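Local coordinates for Mll7089 protein (Mesorhizobium loti, PDB 2OZ8), which is a putative mandelate racemase of the enolase superfamily that probably binds magnesium and may act as a hydro-lyase, at the interface of chains A and B. Numbering follows the deposited sequence. Chains: chain A/B, Mll7089 protein.

Contact 1: the interface of chains A and B. Residues chain A 81, 85, 111, 125; chain B 81, 85, 111, 125.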
loop_
_atom_site.group_PDB
_atom_site.type_symbol
_atom_site.label_atom_id
_atom_site.label_comp_id
_atom_site.label_asym_id
_atom_site.label_seq_id
_atom_site.Cartn_x
_atom_site.Cartn_y
_atom_site.Cartn_z
ATOM N N ILE A 81 22.591 3.179 -37.729
ATOM C CA ILE A 81 23.148 2.811 -36.427
ATOM C C ILE A 81 23.069 3.949 -35.401
ATOM O O ILE A 81 23.028 3.687 -34.196
ATOM C CB ILE A 81 24.593 2.196 -36.537
ATOM C CG1 ILE A 81 25.052 1.482 -35.232
ATOM C CG2 ILE A 81 25.634 3.220 -37.065
ATOM C CD1 ILE A 81 24.383 0.118 -34.914
ATOM N N HIS A 85 19.776 4.183 -31.759
ATOM C CA HIS A 85 20.194 4.412 -30.360
ATOM C C HIS A 85 19.464 5.554 -29.744
ATOM O O HIS A 85 19.480 5.697 -28.537
ATOM C CB HIS A 85 21.705 4.591 -30.200
ATOM C CG HIS A 85 22.459 3.325 -30.398
ATOM N ND1 HIS A 85 23.265 3.110 -31.484
ATOM C CD2 HIS A 85 22.493 2.185 -29.674
ATOM C CE1 HIS A 85 23.783 1.894 -31.413
ATOM N NE2 HIS A 85 23.326 1.308 -30.326
ATOM N N TRP A 111 17.468 -1.459 -38.157
ATOM C CA TRP A 111 18.442 -2.471 -37.669
ATOM C C TRP A 111 19.007 -3.442 -38.715
ATOM O O TRP A 111 20.117 -3.910 -38.608
ATOM C CB TRP A 111 17.860 -3.298 -36.522
ATOM C CG TRP A 111 17.740 -2.583 -35.233
ATOM C CD1 TRP A 111 16.639 -1.901 -34.763
ATOM C CD2 TRP A 111 18.754 -2.446 -34.238
ATOM N NE1 TRP A 111 16.904 -1.385 -33.524
ATOM C CE2 TRP A 111 18.198 -1.703 -33.177
ATOM C CE3 TRP A 111 20.088 -2.881 -34.133
ATOM C CZ2 TRP A 111 18.929 -1.402 -32.010
ATOM C CZ3 TRP A 111 20.812 -2.566 -32.965
ATOM C CH2 TRP A 111 20.225 -1.843 -31.935
ATOM N N LEU A 125 25.142 -8.478 -33.865
ATOM C CA LEU A 125 25.056 -7.059 -33.499
ATOM C C LEU A 125 24.211 -6.881 -32.207
ATOM O O LEU A 125 24.519 -6.006 -31.373
ATOM C CB LEU A 125 24.462 -6.230 -34.646
ATOM C CG LEU A 125 24.293 -4.727 -34.417
ATOM C CD1 LEU A 125 25.663 -3.928 -34.274
ATOM C CD2 LEU A 125 23.412 -4.132 -35.556
ATOM N N ILE B 81 31.070 -3.237 -31.276
ATOM C CA ILE B 81 29.683 -2.836 -31.504
ATOM C C ILE B 81 28.712 -3.969 -31.129
ATOM O O ILE B 81 27.592 -3.694 -30.758
ATOM C CB ILE B 81 29.454 -2.268 -32.961
ATOM C CG1 ILE B 81 28.110 -1.521 -33.104
ATOM C CG2 ILE B 81 29.515 -3.387 -34.027
ATOM C CD1 ILE B 81 27.872 -0.314 -32.209
ATOM N N HIS B 85 25.771 -4.160 -27.020
ATOM C CA HIS B 85 24.303 -4.329 -27.088
ATOM C C HIS B 85 23.874 -5.508 -26.234
ATOM O O HIS B 85 22.699 -5.733 -26.060
ATOM C CB HIS B 85 23.797 -4.519 -28.528
ATOM C CG HIS B 85 23.977 -3.312 -29.405
ATOM N ND1 HIS B 85 24.868 -3.279 -30.456
ATOM C CD2 HIS B 85 23.371 -2.100 -29.397
ATOM C CE1 HIS B 85 24.804 -2.097 -31.054
ATOM N NE2 HIS B 85 23.910 -1.359 -30.423
ATOM N N TRP B 111 32.715 1.386 -26.381
ATOM C CA TRP B 111 31.996 2.396 -27.186
ATOM C C TRP B 111 32.913 3.362 -27.921
ATOM O O TRP B 111 32.546 3.906 -28.975
ATOM C CB TRP B 111 31.035 3.180 -26.304
ATOM C CG TRP B 111 29.753 2.448 -25.948
ATOM C CD1 TRP B 111 29.498 1.747 -24.814
ATOM C CD2 TRP B 111 28.572 2.351 -26.745
ATOM N NE1 TRP B 111 28.221 1.275 -24.818
ATOM C CE2 TRP B 111 27.621 1.639 -25.990
ATOM C CE3 TRP B 111 28.199 2.858 -28.000
ATOM C CZ2 TRP B 111 26.333 1.388 -26.458
ATOM C CZ3 TRP B 111 26.931 2.582 -28.456
ATOM C CH2 TRP B 111 26.018 1.860 -27.692
ATOM N N LEU B 125 26.694 8.356 -32.634
ATOM C CA LEU B 125 26.335 6.957 -32.494
ATOM C C LEU B 125 25.266 6.725 -31.369
ATOM O O LEU B 125 24.431 5.806 -31.492
ATOM C CB LEU B 125 27.588 6.103 -32.257
ATOM C CG LEU B 125 27.423 4.577 -32.018
ATOM C CD1 LEU B 125 26.868 3.774 -33.227
ATOM C CD2 LEU B 125 28.729 4.007 -31.604
#
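A:His85 and B:His85 meet across the two-fold axis, imidazole NE2 to imidazole NE2, at 2.7 Å. The contact joins parts of the chain that form the N-terminal capping domain in this enolase-superfamily fold, and the two histidines contribute the most buried surface to it. The two side chains run nearly perpendicular where they meet. The hydrogen bond between them is moderately straight (150° at the hydrogen), and its direction is not decided by the model.

On the far side of each imidazole, ND1 faces two backbone carbonyls. A:His85 ND1 donates to A:Ile81 O of its own chain at 2.8 Å, an oxygen met almost head-on but tilted from the ring plane. The same ND1 makes a second hydrogen bond, to B:Leu125 O at 2.9 Å, well out of the ring plane on its opposite side, so that it is shared between two carbonyls. The twin approach of B:His85 ND1 to A:Leu125 O is a weak, strongly bent hydrogen bond. With ND1 serving as donor on both rings, the NE2 pair would probably need one further proton, so the histidines may share a positive charge.

The edge of B:Trp111 stands over the rim of the A:His85 face on the B:Leu125 O side. Its six-membered ring is edge-to-face with the imidazole, planes 74° apart, and its CH2 comes to 3.8 Å from A:His85 NE2.

B:Leu125 adds an apolar contact to its carbonyl link. With CG anti to the backbone N (chi1 177°), it points CD1 across the interface to A:Ile81 CG1 at 3.5 Å. In the twin, A:Leu125 CD1 also packs against B:His85 CE1, at 3.8 Å.

Contact 2: the interface of chains A and B. Residues chain A 259, 263, 284-285; chain B 284-285, 288-289.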
loop_
_atom_site.group_PDB
_atom_site.type_symbol
_atom_site.label_atom_id
_atom_site.label_comp_id
_atom_site.label_asym_id
_atom_site.label_seq_id
_atom_site.Cartn_x
_atom_site.Cartn_y
_atom_site.Cartn_z
ATOM N N ARG A 259 5.923 -2.033 -19.952
ATOM C CA ARG A 259 6.605 -1.537 -18.784
ATOM C C ARG A 259 5.633 -1.403 -17.590
ATOM O O ARG A 259 5.929 -1.890 -16.484
ATOM C CB ARG A 259 7.358 -0.247 -19.069
ATOM C CG ARG A 259 8.197 0.193 -17.855
ATOM C CD ARG A 259 8.857 1.526 -18.011
ATOM N NE ARG A 259 7.875 2.520 -18.396
ATOM C CZ ARG A 259 7.097 3.170 -17.552
ATOM N NH1 ARG A 259 7.203 2.961 -16.258
ATOM N NH2 ARG A 259 6.231 4.052 -18.003
ATOM N N GLU A 263 5.462 -3.298 -13.844
ATOM C CA GLU A 263 5.384 -2.643 -12.554
ATOM C C GLU A 263 4.229 -3.169 -11.698
ATOM O O GLU A 263 4.299 -3.184 -10.490
ATOM C CB GLU A 263 5.283 -1.145 -12.764
ATOM C CG GLU A 263 6.577 -0.606 -13.266
ATOM C CD GLU A 263 6.545 0.837 -13.737
ATOM O OE1 GLU A 263 5.623 1.601 -13.351
ATOM O OE2 GLU A 263 7.498 1.194 -14.473
ATOM N N TRP A 284 16.043 -5.783 -21.681
ATOM C CA TRP A 284 16.989 -5.403 -20.617
ATOM C C TRP A 284 16.228 -5.330 -19.241
ATOM O O TRP A 284 16.579 -6.022 -18.259
ATOM C CB TRP A 284 17.688 -4.070 -20.937
ATOM C CG TRP A 284 18.331 -3.516 -19.738
ATOM C CD1 TRP A 284 19.415 -4.044 -19.071
ATOM C CD2 TRP A 284 17.893 -2.403 -18.969
ATOM N NE1 TRP A 284 19.681 -3.319 -17.962
ATOM C CE2 TRP A 284 18.764 -2.303 -17.851
ATOM C CE3 TRP A 284 16.855 -1.488 -19.097
ATOM C CZ2 TRP A 284 18.642 -1.292 -16.871
ATOM C CZ3 TRP A 284 16.747 -0.463 -18.113
ATOM C CH2 TRP A 284 17.639 -0.392 -17.023
ATOM N N LEU A 285 15.199 -4.485 -19.195
ATOM C CA LEU A 285 14.360 -4.333 -18.022
ATOM C C LEU A 285 13.894 -5.714 -17.476
ATOM O O LEU A 285 14.236 -6.072 -16.372
ATOM C CB LEU A 285 13.196 -3.365 -18.297
ATOM C CG LEU A 285 12.422 -2.911 -17.065
ATOM C CD1 LEU A 285 13.383 -2.301 -16.015
ATOM C CD2 LEU A 285 11.301 -1.906 -17.440
ATOM N N TRP B 284 17.100 5.689 -20.995
ATOM C CA TRP B 284 15.862 5.362 -21.663
ATOM C C TRP B 284 14.709 5.298 -20.618
ATOM O O TRP B 284 13.629 5.873 -20.825
ATOM C CB TRP B 284 15.967 4.042 -22.450
ATOM C CG TRP B 284 14.640 3.459 -22.647
ATOM C CD1 TRP B 284 13.610 3.956 -23.461
ATOM C CD2 TRP B 284 14.095 2.327 -21.950
ATOM N NE1 TRP B 284 12.479 3.158 -23.314
ATOM C CE2 TRP B 284 12.743 2.169 -22.392
ATOM C CE3 TRP B 284 14.607 1.437 -21.005
ATOM C CZ2 TRP B 284 11.932 1.139 -21.933
ATOM C CZ3 TRP B 284 13.811 0.399 -20.549
ATOM C CH2 TRP B 284 12.477 0.258 -21.011
ATOM N N LEU B 285 14.971 4.603 -19.511
ATOM C CA LEU B 285 14.025 4.421 -18.411
ATOM C C LEU B 285 13.584 5.718 -17.790
ATOM O O LEU B 285 12.370 5.982 -17.730
ATOM C CB LEU B 285 14.592 3.475 -17.343
ATOM C CG LEU B 285 13.608 2.995 -16.272
ATOM C CD1 LEU B 285 12.404 2.272 -16.908
ATOM C CD2 LEU B 285 14.299 2.122 -15.220
ATOM N N GLU B 288 11.124 7.484 -19.934
ATOM C CA GLU B 288 9.794 6.948 -19.920
ATOM C C GLU B 288 8.973 7.435 -18.707
ATOM O O GLU B 288 7.731 7.588 -18.767
ATOM C CB GLU B 288 9.863 5.424 -19.880
ATOM C CG GLU B 288 10.467 4.760 -21.091
ATOM C CD GLU B 288 9.651 4.980 -22.359
ATOM O OE1 GLU B 288 8.795 4.097 -22.683
ATOM O OE2 GLU B 288 9.867 6.033 -23.026
ATOM N N LEU B 289 9.709 7.670 -17.623
ATOM C CA LEU B 289 9.233 8.023 -16.311
ATOM C C LEU B 289 9.152 9.538 -16.093
ATOM O O LEU B 289 8.487 9.983 -15.148
ATOM C CB LEU B 289 10.187 7.404 -15.272
ATOM C CG LEU B 289 10.131 5.861 -15.040
ATOM C CD1 LEU B 289 11.046 5.347 -13.871
ATOM C CD2 LEU B 289 8.662 5.407 -14.807
#
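A:Arg259 lies across the last turns of B helix 276-289, in the barrel domain typical of the enolase superfamily. Its CB and CG carry the chain outward from A helix 255-263 in extended form, and the bend comes at chi3 (52°), turning the guanidinium along the partner helix. CD packs on the methyl CD1 of B:Leu285 at 3.8 Å. Next, NE passes CB of B:Glu288, also at 3.8 Å; the carboxylate of that glutamate does not pair with it, its OE1 lying 4.7 Å from NE, although the opposite charges may still attract.

At the tip, CZ rests 3.9 Å from CD2 of B:Leu289, and NH1 reaches the same methyl. NH1 is also held from its own side by a salt bridge to A:Glu263 OE2, one helical turn further on. This bridge, met on the syn side of the oxygen but 28° out of the carboxylate plane, probably restrains the turning of the guanidinium. The B:Glu288 carbonyl O is 3.9 Å from NH2, too far for a hydrogen bond. Cut back to alanine, this position would probably lose the cover over the methyls of B:Leu285 and B:Leu289 and leave A:Glu263 without its cationic mate.

Beside this, A:Trp284 and B:Trp284 run antiparallel past one another, edge to edge at their six-membered rings, with A:Trp284 CE3 3.9 Å from B:Trp284 CZ3.

The C-alpha centres of contact 1 and contact 2 are about 19 Å apart, and the two share no residue or secondary-structure element. Contact 1 uses helices 80-83, 103-118 and 122-125 together with the loop at residue 85, whereas contact 2 uses helices 255-263 and 276-289. Both straddle one two-fold axis, which passes between the paired histidines and between the paired tryptophans. The capping and barrel regions of each chain thus both face the partner, which should limit rocking of one subunit on the other. The deposited assembly has eight copies, and this pairing may be a building block of it.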